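Local coordinates for ankyrin repeat domain protein (Legionella pneumophila subsp. pneumophila, PDB 6MCA) that is a bacterial effector, with ankyrin repeats and a cysteine protease-like region, that interacts with the host LARP7 component of the 7SK snRNP complex, at residues Leu101-Thr104 / Lys105-Leu108; Arg66-Lys69 / Ile70-Leu74; Arg131-Asp134 / Ala135-Gln138; Gly121-Val124 / Leu125-Pro128. All coordinates share one frame; numbering follows the deposited sequence.

Contact 1 (Leu101-Thr104 / Lys105-Leu108); sequences LDMT and KLLL
Thr104 and Leu108 lie side by side one turn apart on helix 101-109, their side chains pointing the same way, with Thr104 CG2 3.9 Å from Leu108 CD1. The helix belongs to the predicted ankyrin repeat 87-119, in which it follows helix 91-97, and the side chains of both residues touch Leu92 of that partner. The first torsion of Thr104 divides its branches: CG2 stands anti to the backbone N and is left for apolar packing, while OG1, beside that N (chi1 -58°), bonds back to the carbonyl O of Asp100. The buried hydroxyl is thus satisfied by the residue just before the helix. Met103 and Leu107 are likewise one turn apart, but here the chains cross obliquely. Met103 leaves the backbone anti to N and then folds at chi2 (77°) and chi3, and its CG comes 4.2 Å from Leu107 CD1. Its SD only skirts Leu106 CD2, at 4.5 Å. Met103 also reaches Ala95, whereas Leu106 turns to Ile68, Glu72 and Ile75 of helix 68-76. Lys105, fully extended, carries its amino group away from the turn. Four regular backbone bonds run beneath these side chains; in the last, Leu108 N donates to Thr104 O at 2.9 Å, and Leu108 CG rests 3.3 Å from the same oxygen.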
ATOM      1  N   LEU A 101     -15.741  11.558 -11.338  1.00 33.90           N
ATOM      2  CA  LEU A 101     -17.020  11.734 -10.653  1.00 40.09           C
ATOM      3  C   LEU A 101     -18.192  11.348 -11.546  1.00 31.92           C
ATOM      4  O   LEU A 101     -19.148  10.715 -11.081  1.00 34.21           O
ATOM      5  CB  LEU A 101     -17.163  13.178 -10.175  1.00 30.22           C
ATOM      6  CG  LEU A 101     -16.445  13.523  -8.870  1.00 51.57           C
ATOM      7  CD1 LEU A 101     -16.535  15.013  -8.581  1.00 42.24           C
ATOM      8  CD2 LEU A 101     -17.021  12.715  -7.721  1.00 30.23           C
ATOM      9  N   ASP A 102     -18.141  11.720 -12.826  1.00 25.91           N
ATOM     10  CA  ASP A 102     -19.252  11.427 -13.727  1.00 33.69           C
ATOM     11  C   ASP A 102     -19.416   9.925 -13.932  1.00 39.52           C
ATOM     12  O   ASP A 102     -20.536   9.400 -13.875  1.00 32.12           O
ATOM     13  CB  ASP A 102     -19.041  12.139 -15.064  1.00 39.68           C
ATOM     14  CG  ASP A 102     -19.051  13.648 -14.926  1.00 50.15           C
ATOM     15  OD1 ASP A 102     -19.752  14.157 -14.026  1.00 58.28           O
ATOM     16  OD2 ASP A 102     -18.360  14.325 -15.716  1.00 60.75           O
ATOM     17  N   MET A 103     -18.310   9.217 -14.170  1.00 29.78           N
ATOM     18  CA  MET A 103     -18.384   7.771 -14.355  1.00 28.63           C
ATOM     19  C   MET A 103     -18.836   7.073 -13.078  1.00 31.56           C
ATOM     20  O   MET A 103     -19.632   6.127 -13.128  1.00 35.18           O
ATOM     21  CB  MET A 103     -17.030   7.230 -14.815  1.00 23.11           C
ATOM     22  CG  MET A 103     -17.022   5.739 -15.112  1.00 28.51           C
ATOM     23  SD  MET A 103     -17.792   5.326 -16.688  1.00 34.66           S
ATOM     24  CE  MET A 103     -16.703   6.180 -17.826  1.00 32.52           C
ATOM     25  N   THR A 104     -18.340   7.526 -11.924  1.00 23.22           N
ATOM     26  CA  THR A 104     -18.761   6.941 -10.655  1.00 29.88           C
ATOM     27  C   THR A 104     -20.254   7.140 -10.428  1.00 32.10           C
ATOM     28  O   THR A 104     -20.952   6.217  -9.993  1.00 25.92           O
ATOM     29  CB  THR A 104     -17.961   7.548  -9.502  1.00 34.37           C
ATOM     30  OG1 THR A 104     -16.561   7.334  -9.721  1.00 28.29           O
ATOM     31  CG2 THR A 104     -18.364   6.915  -8.176  1.00 32.58           C
ATOM     32  N   LYS A 105     -20.762   8.338 -10.725  1.00 28.21           N
ATOM     33  CA  LYS A 105     -22.186   8.604 -10.562  1.00 36.06           C
ATOM     34  C   LYS A 105     -23.018   7.761 -11.521  1.00 35.25           C
ATOM     35  O   LYS A 105     -24.065   7.227 -11.136  1.00 33.28           O
ATOM     36  CB  LYS A 105     -22.467  10.092 -10.769  1.00 33.10           C
ATOM     37  CG  LYS A 105     -23.869  10.528 -10.374  1.00 43.05           C
ATOM     38  CD  LYS A 105     -24.115  11.982 -10.746  1.00 56.16           C
ATOM     39  CE  LYS A 105     -25.527  12.417 -10.391  1.00 63.13           C
ATOM     40  NZ  LYS A 105     -25.828  13.784 -10.900  1.00 71.94           N
ATOM     41  N   LEU A 106     -22.565   7.626 -12.770  1.00 31.94           N
ATOM     42  CA  LEU A 106     -23.271   6.785 -13.731  1.00 31.90           C
ATOM     43  C   LEU A 106     -23.333   5.341 -13.251  1.00 30.71           C
ATOM     44  O   LEU A 106     -24.387   4.698 -13.314  1.00 36.10           O
ATOM     45  CB  LEU A 106     -22.593   6.867 -15.098  1.00 31.43           C
ATOM     46  CG  LEU A 106     -23.061   5.835 -16.128  1.00 41.29           C
ATOM     47  CD1 LEU A 106     -24.523   6.055 -16.494  1.00 35.53           C
ATOM     48  CD2 LEU A 106     -22.180   5.860 -17.367  1.00 28.19           C
ATOM     49  N   LEU A 107     -22.207   4.815 -12.762  1.00 30.07           N
ATOM     50  CA  LEU A 107     -22.182   3.431 -12.297  1.00 31.98           C
ATOM     51  C   LEU A 107     -23.072   3.241 -11.075  1.00 30.88           C
ATOM     52  O   LEU A 107     -23.832   2.268 -10.998  1.00 33.03           O
ATOM     53  CB  LEU A 107     -20.746   3.007 -11.992  1.00 29.61           C
ATOM     54  CG  LEU A 107     -19.822   2.896 -13.206  1.00 32.85           C
ATOM     55  CD1 LEU A 107     -18.402   2.572 -12.773  1.00 26.33           C
ATOM     56  CD2 LEU A 107     -20.340   1.851 -14.181  1.00 28.01           C
ATOM     57  N   LEU A 108     -22.998   4.163 -10.111  1.00 36.76           N
ATOM     58  CA  LEU A 108     -23.818   4.048  -8.908  1.00 29.30           C
ATOM     59  C   LEU A 108     -25.302   4.176  -9.223  1.00 40.13           C
ATOM     60  O   LEU A 108     -26.133   3.560  -8.544  1.00 26.28           O
ATOM     61  CB  LEU A 108     -23.403   5.106  -7.886  1.00 32.24           C
ATOM     62  CG  LEU A 108     -22.063   4.895  -7.178  1.00 26.61           C
ATOM     63  CD1 LEU A 108     -21.685   6.129  -6.375  1.00 23.91           C
ATOM     64  CD2 LEU A 108     -22.117   3.666  -6.286  1.00 17.40           C
TER

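Contact 2 (Arg66-Lys69 / Ile70-Leu74); sequences RQIK and IAEQL
Glu72 runs alongside Lys69 in the first turn of helix 68-76, both side chains pointing the same way. Its CB sits 3.5 Å from Lys69 O. A chi1 of -69° sets CG beside the backbone N, 3.2 Å from Ile68 O, the same oxygen that accepts the backbone bond from Glu72 N. Beyond CG the chain is extended. CD remains near Ile68 O, and at the tip OE2 lies 3.7 Å from Lys69 CA and 3.9 Å from Lys69 CE. Lys69, bent at chi2 and chi3, leaves its NZ 4.8 Å from Glu72 OE2, where a weak attraction is possible, without contact. A water closes this surface: it donates to Lys69 O at 2.9 Å and weakly to Glu72 OE2, and accepts from Gln73 NE2. The whole is a helix start that follows directly on a helix end: Arg66, with positive phi, ends helix 58-65 in a Schellman motif, and Gln67 then takes the N-cap position of helix 68-76. From there Gln67 O accepts a weak bond from Ala71 N. Gln67 also lies beside Ile70, pointing the same way, with OE1 in one of its two conformers 4.0 Å from Ile70 CD1; that oxygen is hydrogen-bonded to a glycerol, probably from the crystallisation liquor. Ile70 continues inward to Cys62, Pro36 and Phe38.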
ATOM      1  N   ARG A  66     -12.236   6.452 -19.299  1.00 39.21           N
ATOM      2  CA  ARG A  66     -13.108   7.589 -18.988  1.00 33.70           C
ATOM      3  C   ARG A  66     -14.079   7.898 -20.126  1.00 43.44           C
ATOM      4  O   ARG A  66     -14.404   9.060 -20.385  1.00 51.47           O
ATOM      5  CB  ARG A  66     -12.294   8.838 -18.639  1.00 33.19           C
ATOM      6  CG  ARG A  66     -11.264   8.652 -17.542  1.00 31.91           C
ATOM      7  CD  ARG A  66     -10.319   9.841 -17.509  1.00 43.78           C
ATOM      8  NE  ARG A  66      -9.370   9.765 -16.405  1.00 54.63           N
ATOM      9  CZ  ARG A  66      -9.557  10.338 -15.222  1.00 49.23           C
ATOM     10  NH1 ARG A  66     -10.662  11.033 -14.988  1.00 49.24           N
ATOM     11  NH2 ARG A  66      -8.638  10.219 -14.273  1.00 56.90           N
ATOM     12  N   GLN A  67     -14.532   6.854 -20.820  0.64 37.98           N
ATOM     13  CA  GLN A  67     -15.435   6.981 -21.963  0.64 40.37           C
ATOM     14  C   GLN A  67     -16.856   6.750 -21.462  0.64 37.82           C
ATOM     15  O   GLN A  67     -17.306   5.609 -21.338  0.64 36.07           O
ATOM     16  CB  GLN A  67     -15.058   5.990 -23.058  0.64 39.69           C
ATOM     17  CG  GLN A  67     -13.737   6.296 -23.738  0.64 39.84           C
ATOM     18  CD  GLN A  67     -13.884   7.307 -24.854  0.64 41.01           C
ATOM     19  OE1 GLN A  67     -13.965   6.944 -26.026  0.64 39.75           O
ATOM     20  NE2 GLN A  67     -13.930   8.585 -24.497  0.64 52.58           N
ATOM     21  N   ILE A  68     -17.568   7.843 -21.187  0.64 39.39           N
ATOM     22  CA  ILE A  68     -18.861   7.725 -20.523  0.64 39.39           C
ATOM     23  C   ILE A  68     -19.979   7.386 -21.508  0.64 37.03           C
ATOM     24  O   ILE A  68     -20.942   6.707 -21.138  0.64 38.55           O
ATOM     25  CB  ILE A  68     -19.165   9.011 -19.729  0.64 39.88           C
ATOM     26  CG1 ILE A  68     -20.361   8.799 -18.798  0.64 35.61           C
ATOM     27  CG2 ILE A  68     -19.393  10.192 -20.665  0.64 37.11           C
ATOM     28  CD1 ILE A  68     -20.337   9.677 -17.568  0.64 35.47           C
ATOM     29  N   LYS A  69     -19.879   7.826 -22.767  1.00 32.91           N
ATOM     30  CA  LYS A  69     -20.929   7.507 -23.732  1.00 38.36           C
ATOM     31  C   LYS A  69     -20.954   6.018 -24.064  1.00 47.50           C
ATOM     32  O   LYS A  69     -22.031   5.409 -24.146  1.00 43.39           O
ATOM     33  CB  LYS A  69     -20.744   8.340 -25.001  1.00 43.49           C
ATOM     34  CG  LYS A  69     -20.388   9.796 -24.743  1.00 49.77           C
ATOM     35  CD  LYS A  69     -21.331  10.742 -25.471  1.00 63.52           C
ATOM     36  CE  LYS A  69     -22.556  11.065 -24.629  1.00 79.75           C
ATOM     37  NZ  LYS A  69     -23.393  12.128 -25.252  1.00 71.78           N
ATOM     38  N   ILE A  70     -19.781   5.411 -24.251  1.00 39.12           N
ATOM     39  CA  ILE A  70     -19.729   3.977 -24.514  1.00 34.75           C
ATOM     40  C   ILE A  70     -20.208   3.196 -23.296  1.00 37.27           C
ATOM     41  O   ILE A  70     -20.856   2.151 -23.426  1.00 37.85           O
ATOM     42  CB  ILE A  70     -18.308   3.565 -24.938  1.00 31.52           C
ATOM     43  CG1 ILE A  70     -17.778   4.526 -26.004  1.00 26.75           C
ATOM     44  CG2 ILE A  70     -18.301   2.135 -25.451  1.00 22.83           C
ATOM     45  CD1 ILE A  70     -16.566   4.011 -26.748  1.00 33.21           C
ATOM     46  N   ALA A  71     -19.912   3.699 -22.094  1.00 31.16           N
ATOM     47  CA  ALA A  71     -20.406   3.048 -20.885  1.00 33.19           C
ATOM     48  C   ALA A  71     -21.924   3.137 -20.792  1.00 37.47           C
ATOM     49  O   ALA A  71     -22.581   2.183 -20.361  1.00 37.83           O
ATOM     50  CB  ALA A  71     -19.751   3.668 -19.650  1.00 28.89           C
ATOM     51  N   GLU A  72     -22.498   4.277 -21.188  1.00 30.12           N
ATOM     52  CA  GLU A  72     -23.951   4.400 -21.237  1.00 40.68           C
ATOM     53  C   GLU A  72     -24.546   3.409 -22.225  1.00 45.54           C
ATOM     54  O   GLU A  72     -25.572   2.776 -21.941  1.00 34.28           O
ATOM     55  CB  GLU A  72     -24.351   5.826 -21.614  1.00 38.52           C
ATOM     56  CG  GLU A  72     -24.064   6.871 -20.553  1.00 42.50           C
ATOM     57  CD  GLU A  72     -24.240   8.284 -21.073  1.00 54.10           C
ATOM     58  OE1 GLU A  72     -24.359   9.214 -20.248  1.00 76.36           O
ATOM     59  OE2 GLU A  72     -24.263   8.464 -22.310  1.00 60.38           O
ATOM     60  N   GLN A  73     -23.919   3.268 -23.394  1.00 43.00           N
ATOM     61  CA  GLN A  73     -24.374   2.277 -24.365  1.00 26.26           C
ATOM     62  C   GLN A  73     -24.346   0.874 -23.772  1.00 45.93           C
ATOM     63  O   GLN A  73     -25.306   0.109 -23.907  1.00 40.72           O
ATOM     64  CB  GLN A  73     -23.514   2.344 -25.628  1.00 34.14           C
ATOM     65  CG  GLN A  73     -23.712   3.603 -26.447  1.00 37.87           C
ATOM     66  CD  GLN A  73     -25.143   3.772 -26.913  1.00 61.50           C
ATOM     67  OE1 GLN A  73     -25.756   2.836 -27.426  1.00 74.09           O
ATOM     68  NE2 GLN A  73     -25.683   4.972 -26.739  1.00 60.57           N
ATOM     69  N   LEU A  74     -23.248   0.525 -23.096  1.00 32.42           N
ATOM     70  CA  LEU A  74     -23.121  -0.812 -22.519  1.00 35.49           C
ATOM     71  C   LEU A  74     -24.155  -1.049 -21.424  1.00 38.02           C
ATOM     72  O   LEU A  74     -24.723  -2.144 -21.324  1.00 39.82           O
ATOM     73  CB  LEU A  74     -21.709  -1.014 -21.973  1.00 25.07           C
ATOM     74  CG  LEU A  74     -20.609  -1.157 -23.025  1.00 32.64           C
ATOM     75  CD1 LEU A  74     -19.244  -1.110 -22.367  1.00 29.11           C
ATOM     76  CD2 LEU A  74     -20.785  -2.449 -23.805  1.00 28.30           C
TER
HETATM   77  O   HOH W   1     -24.007   7.049 -25.422  1.00 44.16           O

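Contact 3 (Arg131-Asp134 / Ala135-Gln138); sequences RGQD and AIKQ
Asp134 and Lys137 form a salt bridge across the first turn of helix 134-142, just after a helix-to-helix junction: Gly132, with positive phi, closes helix 126-131 in a Schellman motif, and Gln133, next in the chain, is the N-cap of helix 134-142. The two charged side chains lie side by side and point the same way. Lys137 curls at chi2, chi3 and chi4 (-61°), and this brings NZ back to Asp134 OD1 at 3.0 Å. The amino group meets that oxygen from above the carboxylate plane, 59° out of it. Of the backbone bonds, Lys137 N donates to Gln133 O at 3.1 Å, and Gln138 N donates to Asp134 O. Apolar contact is made on the buried side, where Ile136 CG2 packs against Gln133 CB at 3.8 Å. Ile136 continues onto Pro128 of the preceding helix and onto Leu101 and Thr104 of helix 101-109, joining neighbouring helices of the ankyrin stack. Lys137, despite its charged end, lays its aliphatic part on Pro128 and Leu125. Close to the backbone its CG lies 3.2 Å from Gln133 O.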
ATOM      1  N   ARG A 131      -6.228   9.186  -0.415  1.00 19.58           N
ATOM      2  CA  ARG A 131      -5.849  10.335  -1.228  1.00 25.06           C
ATOM      3  C   ARG A 131      -6.616  11.601  -0.870  1.00 26.14           C
ATOM      4  O   ARG A 131      -6.377  12.644  -1.487  1.00 32.37           O
ATOM      5  CB  ARG A 131      -6.044  10.013  -2.713  1.00 25.28           C
ATOM      6  CG  ARG A 131      -5.233   8.823  -3.196  1.00 25.26           C
ATOM      7  CD  ARG A 131      -5.721   8.332  -4.547  1.00 22.90           C
ATOM      8  NE  ARG A 131      -4.950   7.186  -5.019  1.00 25.07           N
ATOM      9  CZ  ARG A 131      -5.262   6.462  -6.087  1.00 35.90           C
ATOM     10  NH1 ARG A 131      -6.338   6.763  -6.803  1.00 25.23           N
ATOM     11  NH2 ARG A 131      -4.500   5.436  -6.441  1.00 31.39           N
ATOM     12  N   GLY A 132      -7.523  11.537   0.099  1.00 36.03           N
ATOM     13  CA  GLY A 132      -8.268  12.720   0.506  1.00 28.37           C
ATOM     14  C   GLY A 132      -9.141  13.306  -0.581  1.00 27.90           C
ATOM     15  O   GLY A 132      -9.193  14.533  -0.739  1.00 36.14           O
ATOM     16  N   GLN A 133      -9.830  12.457  -1.340  1.00 30.15           N
ATOM     17  CA  GLN A 133     -10.708  12.900  -2.424  1.00 35.06           C
ATOM     18  C   GLN A 133     -12.124  12.975  -1.862  1.00 39.61           C
ATOM     19  O   GLN A 133     -12.887  12.009  -1.906  1.00 36.93           O
ATOM     20  CB  GLN A 133     -10.603  11.960  -3.619  1.00 34.52           C
ATOM     21  CG  GLN A 133      -9.231  11.984  -4.282  1.00 28.99           C
ATOM     22  CD  GLN A 133      -8.937  10.729  -5.082  1.00 36.53           C
ATOM     23  OE1 GLN A 133      -9.536   9.679  -4.852  1.00 32.47           O
ATOM     24  NE2 GLN A 133      -8.005  10.832  -6.023  1.00 24.71           N
ATOM     25  N   ASP A 134     -12.479  14.153  -1.338  1.00 35.59           N
ATOM     26  CA  ASP A 134     -13.698  14.287  -0.546  1.00 34.90           C
ATOM     27  C   ASP A 134     -14.958  14.222  -1.402  1.00 36.49           C
ATOM     28  O   ASP A 134     -15.985  13.714  -0.940  1.00 29.61           O
ATOM     29  CB  ASP A 134     -13.664  15.596   0.243  1.00 45.56           C
ATOM     30  CG  ASP A 134     -12.622  15.584   1.345  1.00 65.60           C
ATOM     31  OD1 ASP A 134     -12.737  14.751   2.268  1.00 54.31           O
ATOM     32  OD2 ASP A 134     -11.681  16.406   1.284  1.00 60.03           O
ATOM     33  N   ALA A 135     -14.909  14.733  -2.634  1.00 29.26           N
ATOM     34  CA  ALA A 135     -16.102  14.740  -3.477  1.00 27.88           C
ATOM     35  C   ALA A 135     -16.555  13.322  -3.806  1.00 42.21           C
ATOM     36  O   ALA A 135     -17.735  12.981  -3.653  1.00 36.96           O
ATOM     37  CB  ALA A 135     -15.835  15.534  -4.756  1.00 19.22           C
ATOM     38  N   ILE A 136     -15.626  12.480  -4.260  1.00 29.06           N
ATOM     39  CA  ILE A 136     -15.987  11.108  -4.599  1.00 31.59           C
ATOM     40  C   ILE A 136     -16.329  10.317  -3.342  1.00 27.72           C
ATOM     41  O   ILE A 136     -17.193   9.429  -3.375  1.00 31.38           O
ATOM     42  CB  ILE A 136     -14.858  10.454  -5.424  1.00 23.30           C
ATOM     43  CG1 ILE A 136     -15.413   9.341  -6.313  1.00 32.82           C
ATOM     44  CG2 ILE A 136     -13.742   9.934  -4.533  1.00 25.36           C
ATOM     45  CD1 ILE A 136     -14.585   9.091  -7.553  1.00 41.72           C
ATOM     46  N   LYS A 137     -15.702  10.648  -2.209  1.00 22.83           N
ATOM     47  CA  LYS A 137     -16.065  10.006  -0.950  1.00 26.04           C
ATOM     48  C   LYS A 137     -17.505  10.321  -0.570  1.00 30.49           C
ATOM     49  O   LYS A 137     -18.247   9.435  -0.137  1.00 23.27           O
ATOM     50  CB  LYS A 137     -15.117  10.446   0.163  1.00 30.76           C
ATOM     51  CG  LYS A 137     -13.768   9.752   0.155  1.00 32.39           C
ATOM     52  CD  LYS A 137     -13.216   9.626   1.565  1.00 32.13           C
ATOM     53  CE  LYS A 137     -13.090  10.981   2.241  1.00 33.74           C
ATOM     54  NZ  LYS A 137     -12.170  11.886   1.504  1.00 54.54           N
ATOM     55  N   GLN A 138     -17.921  11.580  -0.728  1.00 24.99           N
ATOM     56  CA  GLN A 138     -19.291  11.950  -0.393  1.00 37.32           C
ATOM     57  C   GLN A 138     -20.281  11.348  -1.382  1.00 35.60           C
ATOM     58  O   GLN A 138     -21.387  10.951  -0.998  1.00 31.99           O
ATOM     59  CB  GLN A 138     -19.427  13.471  -0.349  1.00 31.90           C
ATOM     60  CG  GLN A 138     -18.725  14.106   0.837  1.00 36.28           C
ATOM     61  CD  GLN A 138     -18.622  15.612   0.718  1.00 46.87           C
ATOM     62  OE1 GLN A 138     -19.007  16.193  -0.297  1.00 55.14           O
ATOM     63  NE2 GLN A 138     -18.097  16.252   1.755  1.00 44.53           N
TER

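Contact 4 (Gly121-Val124 / Leu125-Pro128); sequences GLCV and LVYP
Leu122 meets the Tyr127 ring obliquely, the two side chains crossing at about a right angle. Its CD2 comes 3.6 Å from Tyr127 CE2, and CD1 lies near the same ring carbon. The torsion that puts CG anti to the backbone N (chi1 -167°) swings the branch toward the turn that follows, where CG of Leu122 also rests 3.8 Å from Val126 CB. Val126 is therefore held between two side chains: CG1 faces Leu122, and CG2 packs 3.8 Å from Cys123 SG. Cys123 and Val126 are the first and last residues of a type I beta turn that leads into helix 126-131, within the ankyrin repeat region. Val126 N closes it with a nearly straight but weak bond to Cys123 O, at 3.3 Å. The Cys123 sulfur lies between the backbone N and the carbonyl carbon of its own residue (chi1 74°), a position from which it accepts a weak capping bond from Leu125 N. Val124 O has Pro128 CD 3.4 Å away, and a water lies 2.7 Å from Val124 O and accepts from Tyr127 N at 3.2 Å. Cys123 packs on Phe149 and Ala150 of helix 147-162. Tyr127 OH is hydrogen-bonded to a tartrate, probably from the crystallisation liquor.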
ATOM      1  N   GLY A 121      -9.408  -7.798  -0.327  1.00 34.13           N
ATOM      2  CA  GLY A 121     -10.275  -7.155   0.640  1.00 37.13           C
ATOM      3  C   GLY A 121     -10.270  -5.646   0.594  1.00 40.39           C
ATOM      4  O   GLY A 121     -10.702  -5.010   1.562  1.00 37.59           O
ATOM      5  N   LEU A 122      -9.799  -5.050  -0.499  1.00 36.50           N
ATOM      6  CA  LEU A 122      -9.700  -3.601  -0.628  1.00 27.10           C
ATOM      7  C   LEU A 122     -10.999  -3.076  -1.229  1.00 27.29           C
ATOM      8  O   LEU A 122     -11.312  -3.360  -2.390  1.00 30.27           O
ATOM      9  CB  LEU A 122      -8.496  -3.227  -1.487  1.00 34.32           C
ATOM     10  CG  LEU A 122      -8.038  -1.769  -1.502  1.00 30.55           C
ATOM     11  CD1 LEU A 122      -6.522  -1.696  -1.579  1.00 27.30           C
ATOM     12  CD2 LEU A 122      -8.669  -1.016  -2.663  1.00 41.51           C
ATOM     13  N   CYS A 123     -11.752  -2.308  -0.444  1.00 30.63           N
ATOM     14  CA  CYS A 123     -13.056  -1.831  -0.874  1.00 28.04           C
ATOM     15  C   CYS A 123     -12.922  -0.555  -1.705  1.00 20.67           C
ATOM     16  O   CYS A 123     -11.832  -0.008  -1.890  1.00 39.14           O
ATOM     17  CB  CYS A 123     -13.970  -1.616   0.331  1.00 32.72           C
ATOM     18  SG  CYS A 123     -13.594  -0.164   1.334  1.00 34.62           S
ATOM     19  N   VAL A 124     -14.063  -0.073  -2.205  1.00 19.27           N
ATOM     20  CA  VAL A 124     -14.079   1.047  -3.143  1.00 23.80           C
ATOM     21  C   VAL A 124     -13.558   2.326  -2.497  1.00 22.74           C
ATOM     22  O   VAL A 124     -12.950   3.167  -3.169  1.00 24.28           O
ATOM     23  CB  VAL A 124     -15.507   1.228  -3.700  1.00 27.24           C
ATOM     24  CG1 VAL A 124     -15.588   2.429  -4.631  1.00 18.96           C
ATOM     25  CG2 VAL A 124     -15.960  -0.035  -4.416  1.00 30.55           C
ATOM     26  N   LEU A 125     -13.768   2.489  -1.190  1.00 26.18           N
ATOM     27  CA  LEU A 125     -13.438   3.737  -0.509  1.00 28.22           C
ATOM     28  C   LEU A 125     -11.963   3.875  -0.149  1.00 24.13           C
ATOM     29  O   LEU A 125     -11.540   4.979   0.208  1.00 29.97           O
ATOM     30  CB  LEU A 125     -14.269   3.868   0.771  1.00 20.07           C
ATOM     31  CG  LEU A 125     -15.630   4.562   0.700  1.00 33.60           C
ATOM     32  CD1 LEU A 125     -16.348   4.422   2.032  1.00 31.91           C
ATOM     33  CD2 LEU A 125     -15.475   6.025   0.325  1.00 20.72           C
ATOM     34  N   VAL A 126     -11.177   2.799  -0.236  1.00 19.54           N
ATOM     35  CA  VAL A 126      -9.837   2.793   0.356  1.00 28.90           C
ATOM     36  C   VAL A 126      -8.956   3.869  -0.271  1.00 24.57           C
ATOM     37  O   VAL A 126      -8.344   4.684   0.431  1.00 29.43           O
ATOM     38  CB  VAL A 126      -9.202   1.398   0.225  1.00 26.74           C
ATOM     39  CG1 VAL A 126      -7.706   1.467   0.499  1.00 27.82           C
ATOM     40  CG2 VAL A 126      -9.877   0.420   1.173  1.00 25.12           C
ATOM     41  N   TYR A 127      -8.873   3.885  -1.598  1.00 22.96           N
ATOM     42  CA  TYR A 127      -7.966   4.808  -2.271  1.00 25.12           C
ATOM     43  C   TYR A 127      -8.437   6.258  -2.171  1.00 27.84           C
ATOM     44  O   TYR A 127      -7.606   7.144  -1.932  1.00 33.02           O
ATOM     45  CB  TYR A 127      -7.765   4.396  -3.732  1.00 15.68           C
ATOM     46  CG  TYR A 127      -6.777   3.264  -3.889  1.00 28.55           C
ATOM     47  CD1 TYR A 127      -5.441   3.433  -3.547  1.00 28.35           C
ATOM     48  CD2 TYR A 127      -7.179   2.023  -4.366  1.00 20.65           C
ATOM     49  CE1 TYR A 127      -4.533   2.401  -3.681  1.00 26.80           C
ATOM     50  CE2 TYR A 127      -6.277   0.984  -4.504  1.00 43.23           C
ATOM     51  CZ  TYR A 127      -4.955   1.179  -4.159  1.00 29.31           C
ATOM     52  OH  TYR A 127      -4.055   0.148  -4.295  1.00 27.08           O
ATOM     53  N   PRO A 128      -9.729   6.565  -2.349  1.00 40.92           N
ATOM     54  CA  PRO A 128     -10.166   7.949  -2.095  1.00 26.46           C
ATOM     55  C   PRO A 128      -9.945   8.394  -0.660  1.00 26.27           C
ATOM     56  O   PRO A 128      -9.658   9.575  -0.427  1.00 27.37           O
ATOM     57  CB  PRO A 128     -11.659   7.928  -2.460  1.00 33.28           C
ATOM     58  CG  PRO A 128     -12.034   6.493  -2.549  1.00 28.43           C
ATOM     59  CD  PRO A 128     -10.803   5.776  -2.978  1.00 22.85           C
TER
HETATM   60  O   HOH W   2     -10.469   2.177  -3.814  1.00 39.83           O

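Along the chain the contacts come in the order 2, 1, 4, 3; contacts 1, 3 and 4 lie in the ankyrin repeat range. Contacts 2 and 1, with centres 11 Å apart, join where Leu106 packs on Ile68 and Met103 CE lies against the backbone around Gln67. Contact 1 also touches contact 3, Leu101 CD2 lying 3.7 Å from Ile136 CA. Contact 3 is tied to contact 4 by a probable hydrogen bond of 3.0 Å from Gln133 N to Pro128 O, beside apolar packing. Contacts 2 and 4 do not touch; about 12 Å separates their nearest atoms. A glycerol lies by Gln67 and a tartrate about 3 Å from the Tyr127 side chain, both probably from the crystallisation liquor.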